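Local atomic coordinates of surface protein SPB1 (Streptococcus agalactiae, PDB entry 4UZG), a protein that forms the backbone of the group B streptococcus 2b pilus, probably as a repeated subunit that sortase joins covalently into a fibre on the cell surface. Residues 4-8 with 9-13; 74-78 with 79-83; 140-143 with 144-147; 242-245 with 246-249. All coordinates share one frame; numbering follows the deposited sequence.

Contact 1: 4-8 with 9-13; sequences KTVDQ and KTYSV
The backbone leaves strand 4-6 at V6 and bends through D7, Q8 and K9, and the Y11 ring fills the inside of this bend. The Y11 hydroxyl is gripped twice. Y11 OH donates to D7 OD1 at 2.6 Å, meeting it from above the carboxylate plane, 36° out of it. On the ring side, D7 OD1 lies at the edge, in the plane of the ring. Y11 OH also accepts the backbone N-H of Q8, with Q8 N 3.0 Å away and a bent angle of 141°. D7 CG stands between the backbone N and the carbonyl carbon (chi1 66°), a rotation that swings OD1 to the Y11 hydroxyl. D7 OD1 also accepts from K18 N of strand 16-26. The loop thus starts the turn from edge strand 4-6 towards its antiparallel neighbour 16-26. In the edge strand, K4 NZ is covalently linked to N147 CG, the intramolecular isopeptide bond known from Gram-positive pilins. Q8 CB sits over one face of the Y11 ring, 4.0 Å from its centroid, a CH-pi contact. Farther out the Q8 chain bends at chi2, and OE1 is hydrogen-bonded to K232 NZ. V6 packs at the ring edge, with V6 CG2 4.3 Å from Y11 CE2.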
loop_
_atom_site.group_PDB
_atom_site.type_symbol
_atom_site.label_atom_id
_atom_site.label_comp_id
_atom_site.label_asym_id
_atom_site.label_seq_id
_atom_site.Cartn_x
_atom_site.Cartn_y
_atom_site.Cartn_z
ATOM N N LYS A 4 13.751 3.651 -2.836
ATOM C CA LYS A 4 12.765 2.637 -2.508
ATOM C C LYS A 4 11.421 3.169 -3.006
ATOM O O LYS A 4 11.003 4.262 -2.608
ATOM C CB LYS A 4 12.698 2.332 -1.012
ATOM C CG LYS A 4 11.817 1.131 -0.692
ATOM C CD LYS A 4 11.698 0.822 0.809
ATOM C CE LYS A 4 10.899 -0.423 1.017
ATOM N NZ LYS A 4 10.651 -0.750 2.434
ATOM N N THR A 5 10.767 2.405 -3.878
ATOM C CA THR A 5 9.508 2.828 -4.490
ATOM C C THR A 5 8.487 1.700 -4.465
ATOM O O THR A 5 8.838 0.535 -4.235
ATOM C CB THR A 5 9.733 3.272 -5.960
ATOM O OG1 THR A 5 10.296 2.194 -6.704
ATOM C CG2 THR A 5 10.649 4.474 -6.056
ATOM N N VAL A 6 7.224 2.067 -4.674
ATOM C CA VAL A 6 6.134 1.114 -4.842
ATOM C C VAL A 6 5.466 1.369 -6.186
ATOM O O VAL A 6 5.594 2.464 -6.752
ATOM C CB VAL A 6 5.113 1.151 -3.687
ATOM C CG1 VAL A 6 5.800 0.674 -2.424
ATOM C CG2 VAL A 6 4.511 2.531 -3.506
ATOM N N ASP A 7 4.703 0.388 -6.667
ATOM C CA ASP A 7 4.176 0.428 -8.006
ATOM C C ASP A 7 2.912 1.256 -8.192
ATOM O O ASP A 7 2.577 1.564 -9.328
ATOM C CB ASP A 7 3.983 -0.985 -8.583
ATOM C CG ASP A 7 2.933 -1.823 -7.882
ATOM O OD1 ASP A 7 2.828 -1.832 -6.650
ATOM O OD2 ASP A 7 2.227 -2.530 -8.600
ATOM N N GLN A 8 2.207 1.601 -7.120
ATOM C CA GLN A 8 0.973 2.387 -7.230
ATOM C C GLN A 8 0.989 3.494 -6.205
ATOM O O GLN A 8 1.526 3.337 -5.101
ATOM C CB GLN A 8 -0.270 1.521 -6.979
ATOM C CG GLN A 8 -0.429 0.398 -8.006
ATOM C CD GLN A 8 -0.994 0.889 -9.321
ATOM O OE1 GLN A 8 -2.133 1.285 -9.381
ATOM N NE2 GLN A 8 -0.195 0.871 -10.378
ATOM N N LYS A 9 0.319 4.600 -6.519
ATOM C CA LYS A 9 0.202 5.714 -5.597
ATOM C C LYS A 9 -0.648 5.378 -4.368
ATOM O O LYS A 9 -0.412 5.899 -3.281
ATOM C CB LYS A 9 -0.384 6.933 -6.316
ATOM C CG LYS A 9 0.512 7.507 -7.389
ATOM C CD LYS A 9 -0.169 8.676 -8.123
ATOM C CE LYS A 9 -1.429 8.251 -8.930
ATOM N NZ LYS A 9 -1.151 7.389 -10.131
ATOM N N THR A 10 -1.664 4.538 -4.559
ATOM C CA THR A 10 -2.537 4.077 -3.478
ATOM C C THR A 10 -2.958 2.657 -3.759
ATOM O O THR A 10 -2.847 2.159 -4.891
ATOM C CB THR A 10 -3.804 4.951 -3.316
ATOM O OG1 THR A 10 -4.600 4.839 -4.490
ATOM C CG2 THR A 10 -3.485 6.393 -3.057
ATOM N N TYR A 11 -3.486 2.015 -2.724
ATOM C CA TYR A 11 -3.912 0.626 -2.756
ATOM C C TYR A 11 -5.192 0.464 -1.962
ATOM O O TYR A 11 -5.497 1.271 -1.092
ATOM C CB TYR A 11 -2.852 -0.272 -2.097
ATOM C CG TYR A 11 -1.523 -0.271 -2.799
ATOM C CD1 TYR A 11 -1.258 -1.155 -3.830
ATOM C CD2 TYR A 11 -0.522 0.616 -2.436
ATOM C CE1 TYR A 11 -0.030 -1.142 -4.487
ATOM C CE2 TYR A 11 0.709 0.631 -3.080
ATOM C CZ TYR A 11 0.948 -0.238 -4.104
ATOM O OH TYR A 11 2.181 -0.183 -4.710
ATOM N N SER A 12 -5.915 -0.607 -2.233
ATOM C CA SER A 12 -6.938 -1.107 -1.320
ATOM C C SER A 12 -6.334 -2.179 -0.427
ATOM O O SER A 12 -5.436 -2.926 -0.825
ATOM C CB SER A 12 -8.128 -1.716 -2.062
ATOM O OG SER A 12 -8.901 -0.712 -2.682
ATOM N N VAL A 13 -6.855 -2.269 0.800
ATOM C CA VAL A 13 -6.515 -3.359 1.699
ATOM C C VAL A 13 -6.697 -4.692 0.974
ATOM O O VAL A 13 -7.696 -4.911 0.284
ATOM C CB VAL A 13 -7.340 -3.234 2.991
ATOM C CG1 VAL A 13 -7.291 -4.512 3.811
ATOM C CG2 VAL A 13 -6.838 -2.044 3.809
#

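Contact 2: 74-78 with 79-83; sequences GSEKA and TGKYN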
loop_
_atom_site.group_PDB
_atom_site.type_symbol
_atom_site.label_atom_id
_atom_site.label_comp_id
_atom_site.label_asym_id
_atom_site.label_seq_id
_atom_site.Cartn_x
_atom_site.Cartn_y
_atom_site.Cartn_z
ATOM N N GLY A 74 21.607 -18.476 -2.416
ATOM C CA GLY A 74 22.563 -19.456 -1.897
ATOM C C GLY A 74 23.556 -18.809 -0.941
ATOM O O GLY A 74 23.722 -17.585 -0.940
ATOM N N SER A 75 24.229 -19.629 -0.130
ATOM C CA SER A 75 25.182 -19.101 0.859
ATOM C C SER A 75 26.625 -19.051 0.373
ATOM O O SER A 75 27.497 -18.499 1.064
ATOM C CB SER A 75 25.124 -19.929 2.137
ATOM O OG SER A 75 25.551 -21.253 1.886
ATOM N N GLU A 76 26.889 -19.623 -0.800
ATOM C CA GLU A 76 28.247 -19.636 -1.338
ATOM C C GLU A 76 28.746 -18.252 -1.766
ATOM O O GLU A 76 27.982 -17.397 -2.272
ATOM C CB GLU A 76 28.402 -20.639 -2.493
ATOM C CG GLU A 76 27.373 -20.542 -3.606
ATOM C CD GLU A 76 26.105 -21.357 -3.345
ATOM O OE1 GLU A 76 25.426 -21.109 -2.335
ATOM O OE2 GLU A 76 25.785 -22.248 -4.160
ATOM N N LYS A 77 30.032 -18.037 -1.511
ATOM C CA LYS A 77 30.712 -16.808 -1.852
ATOM C C LYS A 77 31.162 -16.922 -3.306
ATOM O O LYS A 77 32.326 -17.222 -3.594
ATOM C CB LYS A 77 31.909 -16.632 -0.929
ATOM C CG LYS A 77 32.510 -15.261 -0.915
ATOM C CD LYS A 77 33.810 -15.269 -0.117
ATOM C CE LYS A 77 34.352 -13.857 0.060
ATOM N NZ LYS A 77 33.773 -13.199 1.244
ATOM N N ALA A 78 30.221 -16.690 -4.218
ATOM C CA ALA A 78 30.424 -16.984 -5.630
ATOM C C ALA A 78 29.591 -16.063 -6.513
ATOM O O ALA A 78 28.554 -15.526 -6.093
ATOM C CB ALA A 78 30.087 -18.436 -5.930
ATOM N N THR A 79 30.054 -15.890 -7.755
ATOM C CA THR A 79 29.369 -15.040 -8.694
ATOM C C THR A 79 27.932 -15.507 -8.933
ATOM O O THR A 79 27.614 -16.700 -8.909
ATOM C CB THR A 79 30.145 -14.957 -10.025
ATOM O OG1 THR A 79 29.631 -13.872 -10.796
ATOM C CG2 THR A 79 30.092 -16.256 -10.823
ATOM N N GLY A 80 27.037 -14.540 -9.096
ATOM C CA GLY A 80 25.670 -14.840 -9.436
ATOM C C GLY A 80 24.776 -15.213 -8.276
ATOM O O GLY A 80 23.645 -15.628 -8.529
ATOM N N LYS A 81 25.255 -15.077 -7.045
ATOM C CA LYS A 81 24.533 -15.538 -5.847
ATOM C C LYS A 81 24.097 -14.409 -4.924
ATOM O O LYS A 81 24.722 -13.340 -4.888
ATOM C CB LYS A 81 25.416 -16.526 -5.049
ATOM C CG LYS A 81 25.912 -17.735 -5.814
ATOM C CD LYS A 81 24.786 -18.530 -6.445
ATOM C CE LYS A 81 23.854 -19.146 -5.419
ATOM N NZ LYS A 81 22.819 -20.007 -6.076
ATOM N N TYR A 82 23.076 -14.691 -4.121
ATOM C CA TYR A 82 22.772 -13.858 -2.966
ATOM C C TYR A 82 22.306 -14.746 -1.837
ATOM O O TYR A 82 21.633 -15.741 -2.070
ATOM C CB TYR A 82 21.717 -12.786 -3.250
ATOM C CG TYR A 82 20.296 -13.280 -3.452
ATOM C CD1 TYR A 82 19.849 -13.685 -4.704
ATOM C CD2 TYR A 82 19.399 -13.316 -2.400
ATOM C CE1 TYR A 82 18.549 -14.127 -4.892
ATOM C CE2 TYR A 82 18.095 -13.741 -2.581
ATOM C CZ TYR A 82 17.668 -14.144 -3.823
ATOM O OH TYR A 82 16.356 -14.555 -3.975
ATOM N N ASN A 83 22.651 -14.358 -0.613
ATOM C CA ASN A 83 22.172 -15.028 0.580
ATOM C C ASN A 83 20.982 -14.273 1.141
ATOM O O ASN A 83 20.907 -13.053 1.029
ATOM C CB ASN A 83 23.316 -15.087 1.595
ATOM C CG ASN A 83 22.934 -15.817 2.818
ATOM O OD1 ASN A 83 22.885 -17.027 2.813
ATOM N ND2 ASN A 83 22.572 -15.075 3.875
HETATM O O HOH W 1 24.172 -22.057 -7.185
#
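G74 opens the loop with a backbone bond: G74 N donates to Y82 O at 2.8 Å, with an N-H...O angle of 158°. Its CA also lies against the K81 chain, G74 CA to K81 CE being 3.8 Å. S75 follows, and its CB meets the N83 amide oxygen, with S75 CB 3.7 Å from N83 OD1. E76 folds back over K81. Its chi1 of 51° and a bend at chi2 bring E76 CD to 3.8 Å from K81 CE. The charged ends stay apart, with E76 OE2 4.2 Å from K81 NZ, too far for a salt bridge. A water accepts from K81 NZ at 2.7 Å and gives a weak bond to E76 OE2. The ammonium is held further by T72 OG1 and Q73 O, on the strand side. K77 centres an inverse gamma turn, closed by a weak bond from A78 N to E76 O. A78 ends the segment, and its carbonyl oxygen A78 O accepts a weak bond from K81 N at 3.5 Å. This closes a type II beta turn from A78 to K81, with G80 at positive phi. The loop is a surface connection between strands 68-73 and 81-87, which lie side by side and parallel in the large sheet.

Contact 3: 140-143 with 144-147; sequences ADLP and ENTN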
loop_
_atom_site.group_PDB
_atom_site.type_symbol
_atom_site.label_atom_id
_atom_site.label_comp_id
_atom_site.label_asym_id
_atom_site.label_seq_id
_atom_site.Cartn_x
_atom_site.Cartn_y
_atom_site.Cartn_z
ATOM N N ALA A 140 -0.808 11.996 5.266
ATOM C CA ALA A 140 0.088 12.578 6.264
ATOM C C ALA A 140 1.323 11.711 6.491
ATOM O O ALA A 140 1.516 10.685 5.850
ATOM C CB ALA A 140 -0.664 12.768 7.569
ATOM N N ASP A 141 2.186 12.147 7.400
ATOM C CA ASP A 141 3.314 11.326 7.801
ATOM C C ASP A 141 2.775 10.110 8.532
ATOM O O ASP A 141 2.097 10.251 9.548
ATOM C CB ASP A 141 4.242 12.099 8.734
ATOM C CG ASP A 141 4.967 13.229 8.041
ATOM O OD1 ASP A 141 5.063 13.221 6.796
ATOM O OD2 ASP A 141 5.457 14.125 8.755
ATOM N N LEU A 142 3.068 8.927 8.006
ATOM C CA LEU A 142 2.550 7.662 8.549
ATOM C C LEU A 142 3.698 6.662 8.705
ATOM O O LEU A 142 3.913 5.775 7.852
ATOM C CB LEU A 142 1.443 7.082 7.657
ATOM C CG LEU A 142 0.187 7.939 7.499
ATOM C CD1 LEU A 142 -0.726 7.300 6.492
ATOM C CD2 LEU A 142 -0.511 8.110 8.840
ATOM N N PRO A 143 4.447 6.789 9.805
ATOM C CA PRO A 143 5.544 5.838 10.017
ATOM C C PRO A 143 5.068 4.390 10.035
ATOM O O PRO A 143 5.802 3.500 9.645
ATOM C CB PRO A 143 6.123 6.249 11.393
ATOM C CG PRO A 143 5.647 7.636 11.628
ATOM C CD PRO A 143 4.390 7.842 10.838
ATOM N N GLU A 144 3.845 4.158 10.492
ATOM C CA GLU A 144 3.316 2.797 10.587
ATOM C C GLU A 144 3.127 2.137 9.233
ATOM O O GLU A 144 3.084 0.917 9.175
ATOM C CB GLU A 144 1.969 2.792 11.319
ATOM C CG GLU A 144 1.899 3.705 12.525
ATOM C CD GLU A 144 1.236 5.043 12.223
ATOM O OE1 GLU A 144 1.742 5.816 11.393
ATOM O OE2 GLU A 144 0.191 5.337 12.833
ATOM N N ASN A 145 3.012 2.936 8.170
ATOM C CA ASN A 145 2.820 2.425 6.821
ATOM C C ASN A 145 4.136 2.408 6.031
ATOM O O ASN A 145 4.138 2.142 4.827
ATOM C CB ASN A 145 1.851 3.332 6.047
ATOM C CG ASN A 145 0.378 3.201 6.449
ATOM O OD1 ASN A 145 0.016 2.832 7.557
ATOM N ND2 ASN A 145 -0.466 3.609 5.530
ATOM N N THR A 146 5.258 2.698 6.695
ATOM C CA THR A 146 6.532 2.970 6.023
ATOM C C THR A 146 7.509 1.841 6.252
ATOM O O THR A 146 7.589 1.290 7.354
ATOM C CB THR A 146 7.076 4.316 6.544
ATOM O OG1 THR A 146 6.123 5.348 6.250
ATOM C CG2 THR A 146 8.398 4.715 5.902
ATOM N N ASN A 147 8.267 1.507 5.213
ATOM C CA ASN A 147 9.421 0.644 5.390
ATOM C C ASN A 147 10.680 1.394 5.038
ATOM O O ASN A 147 10.645 2.432 4.358
ATOM C CB ASN A 147 9.364 -0.586 4.512
ATOM C CG ASN A 147 9.480 -0.250 3.078
ATOM O OD1 ASN A 147 8.661 0.427 2.476
#
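L142, P143, N145 and T146 make the tight part of this turn, through two carbonyl oxygens. L142 O takes two bonds, one on each face of its carbonyl plane. N145 N donates to L142 O at 3.0 Å, and T146 OG1 donates to the same L142 O at 2.8 Å. The T146 hydroxyl is placed by chi1 of -60°, which sets OG1 beside its own backbone N and facing back to L142. T146 OG1 also pairs with T165 OG1 of strand 162-165. One residue on, T146 N donates to P143 O at 3.1 Å. Such backbone bonds from residue i+3 to residue i mark a short 3-10 segment, which runs directly into strand 146-153. The strand carries N147, the asparagine side of the isopeptide bond. Its side-chain amide nitrogen is absent from the model, as expected, since that nitrogen is lost when the bond forms. N145 lies alongside L142, both side chains pointing the same way, with L142 CD1 3.8 Å from N145 ND2. The N145 amide nitrogen is held by K136 O and V166 O, which tie the buried N145 to its surroundings. The other side is looser and nearer the solvent. There E144 bends at chi2 and runs beside the exposed P143 ring. E144 OE1 lies 3.4 Å from P143 CD, a van der Waals contact. The E144 carboxylate also skirts L142, where L142 CB is 4.0 Å from E144 OE1.

Contact 4: 242-245 with 246-249; sequences KAPL and GYNL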
loop_
_atom_site.group_PDB
_atom_site.type_symbol
_atom_site.label_atom_id
_atom_site.label_comp_id
_atom_site.label_asym_id
_atom_site.label_seq_id
_atom_site.Cartn_x
_atom_site.Cartn_y
_atom_site.Cartn_z
ATOM N N LYS A 242 -31.552 0.618 1.901
ATOM C CA LYS A 242 -32.692 0.807 2.806
ATOM C C LYS A 242 -32.598 2.230 3.335
ATOM O O LYS A 242 -31.557 2.632 3.850
ATOM C CB LYS A 242 -32.680 -0.196 3.962
ATOM C CG LYS A 242 -33.918 -0.106 4.850
ATOM C CD LYS A 242 -33.962 -1.243 5.907
ATOM C CE LYS A 242 -33.143 -0.942 7.205
ATOM N NZ LYS A 242 -33.452 -1.839 8.450
ATOM N N ALA A 243 -33.670 3.003 3.189
ATOM C CA ALA A 243 -33.697 4.344 3.735
ATOM C C ALA A 243 -33.914 4.292 5.254
ATOM O O ALA A 243 -34.440 3.309 5.775
ATOM C CB ALA A 243 -34.800 5.151 3.071
ATOM N N PRO A 244 -33.537 5.363 5.975
ATOM C CA PRO A 244 -33.926 5.435 7.382
ATOM C C PRO A 244 -35.430 5.360 7.515
ATOM O O PRO A 244 -36.185 5.647 6.578
ATOM C CB PRO A 244 -33.404 6.813 7.851
ATOM C CG PRO A 244 -32.389 7.198 6.850
ATOM C CD PRO A 244 -32.852 6.583 5.554
ATOM N N LEU A 245 -35.862 4.957 8.694
ATOM C CA LEU A 245 -37.259 4.761 8.973
ATOM C C LEU A 245 -38.081 5.996 8.599
ATOM O O LEU A 245 -37.822 7.086 9.091
ATOM C CB LEU A 245 -37.409 4.475 10.465
ATOM C CG LEU A 245 -38.814 4.222 10.995
ATOM C CD1 LEU A 245 -39.379 2.951 10.434
ATOM C CD2 LEU A 245 -38.807 4.156 12.515
ATOM N N GLY A 246 -39.093 5.819 7.749
ATOM C CA GLY A 246 -39.961 6.912 7.341
ATOM C C GLY A 246 -39.523 7.708 6.126
ATOM O O GLY A 246 -40.261 8.601 5.691
ATOM N N TYR A 247 -38.350 7.396 5.581
ATOM C CA TYR A 247 -37.801 8.089 4.423
ATOM C C TYR A 247 -37.989 7.277 3.145
ATOM O O TYR A 247 -38.100 6.048 3.185
ATOM C CB TYR A 247 -36.319 8.409 4.677
ATOM C CG TYR A 247 -36.151 9.484 5.724
ATOM C CD1 TYR A 247 -36.286 9.210 7.070
ATOM C CD2 TYR A 247 -35.914 10.800 5.351
ATOM C CE1 TYR A 247 -36.181 10.210 8.010
ATOM C CE2 TYR A 247 -35.800 11.797 6.291
ATOM C CZ TYR A 247 -35.939 11.506 7.620
ATOM O OH TYR A 247 -35.852 12.480 8.602
ATOM N N ASN A 248 -38.016 7.961 2.008
ATOM C CA ASN A 248 -38.144 7.288 0.722
ATOM C C ASN A 248 -36.798 6.755 0.224
ATOM O O ASN A 248 -35.793 7.434 0.332
ATOM C CB ASN A 248 -38.709 8.241 -0.319
ATOM C CG ASN A 248 -40.134 8.639 -0.028
ATOM O OD1 ASN A 248 -40.915 7.855 0.522
ATOM N ND2 ASN A 248 -40.482 9.867 -0.379
ATOM N N LEU A 249 -36.771 5.549 -0.326
ATOM C CA LEU A 249 -35.549 4.989 -0.889
ATOM C C LEU A 249 -35.036 5.832 -2.044
ATOM O O LEU A 249 -35.777 6.134 -2.967
ATOM C CB LEU A 249 -35.800 3.567 -1.378
ATOM C CG LEU A 249 -34.581 2.785 -1.858
ATOM C CD1 LEU A 249 -33.545 2.615 -0.729
ATOM C CD2 LEU A 249 -35.050 1.428 -2.387
#
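P244 and Y247 are the ends of a type II beta turn in the prealbumin-like domain. Y247 N donates to P244 O at 3.0 Å, with an angle of 157°. G246 holds the third position at positive phi. The chain reverses here in the connection from strand 234-240 to strand 254-258. The Y247 side chain can be traced outward along this turn. Y247 CB lies 3.9 Å from A243 CB and 3.4 Å from P244 O. With chi1 at -70°, CG stands beside the backbone N, and the ring folds back along the turn. P244 O lies at the ring edge, in its plane. Y247 CD1 meets two partners: it is 3.3 Å from L245 O and 3.8 Å from P244 CB, the latter an apolar contact. Y247 CE1 still borders L245 O, at a longer distance. At the tip, Y247 OH is hydrogen-bonded to D177 OD2 of strand 169-177, and L184 packs on both Y247 and P244. This ties the loop to neighbouring parts of the domain. On the other arm A243 CB rests against the Y247 carbonyl, 3.4 Å from Y247 O. At the far end L249 CD1 lies against the backbone, 3.9 Å from A243 N.

In the fold
The four contacts follow one another along the chain in the order 1, 2, 3, 4. Contacts 1, 2 and 3 all reach the large mixed sheet. Contact 1 starts on edge strand 4-6; contacts 2 and 3 lead from loops into strands 81-87 and 146-153. The centres of contacts 1 and 3 are about 13 Å apart, and the K4-N147 isopeptide bond joins them, linking the first strand to a late one. Contact 2 is about 31 Å from contact 1, between centres. Contact 4 belongs to the prealbumin-like domain, and its centre lies about 67 Å from that of contact 2, on the opposite side of the chain's centre. The elongated shape suits a pilus shaft subunit.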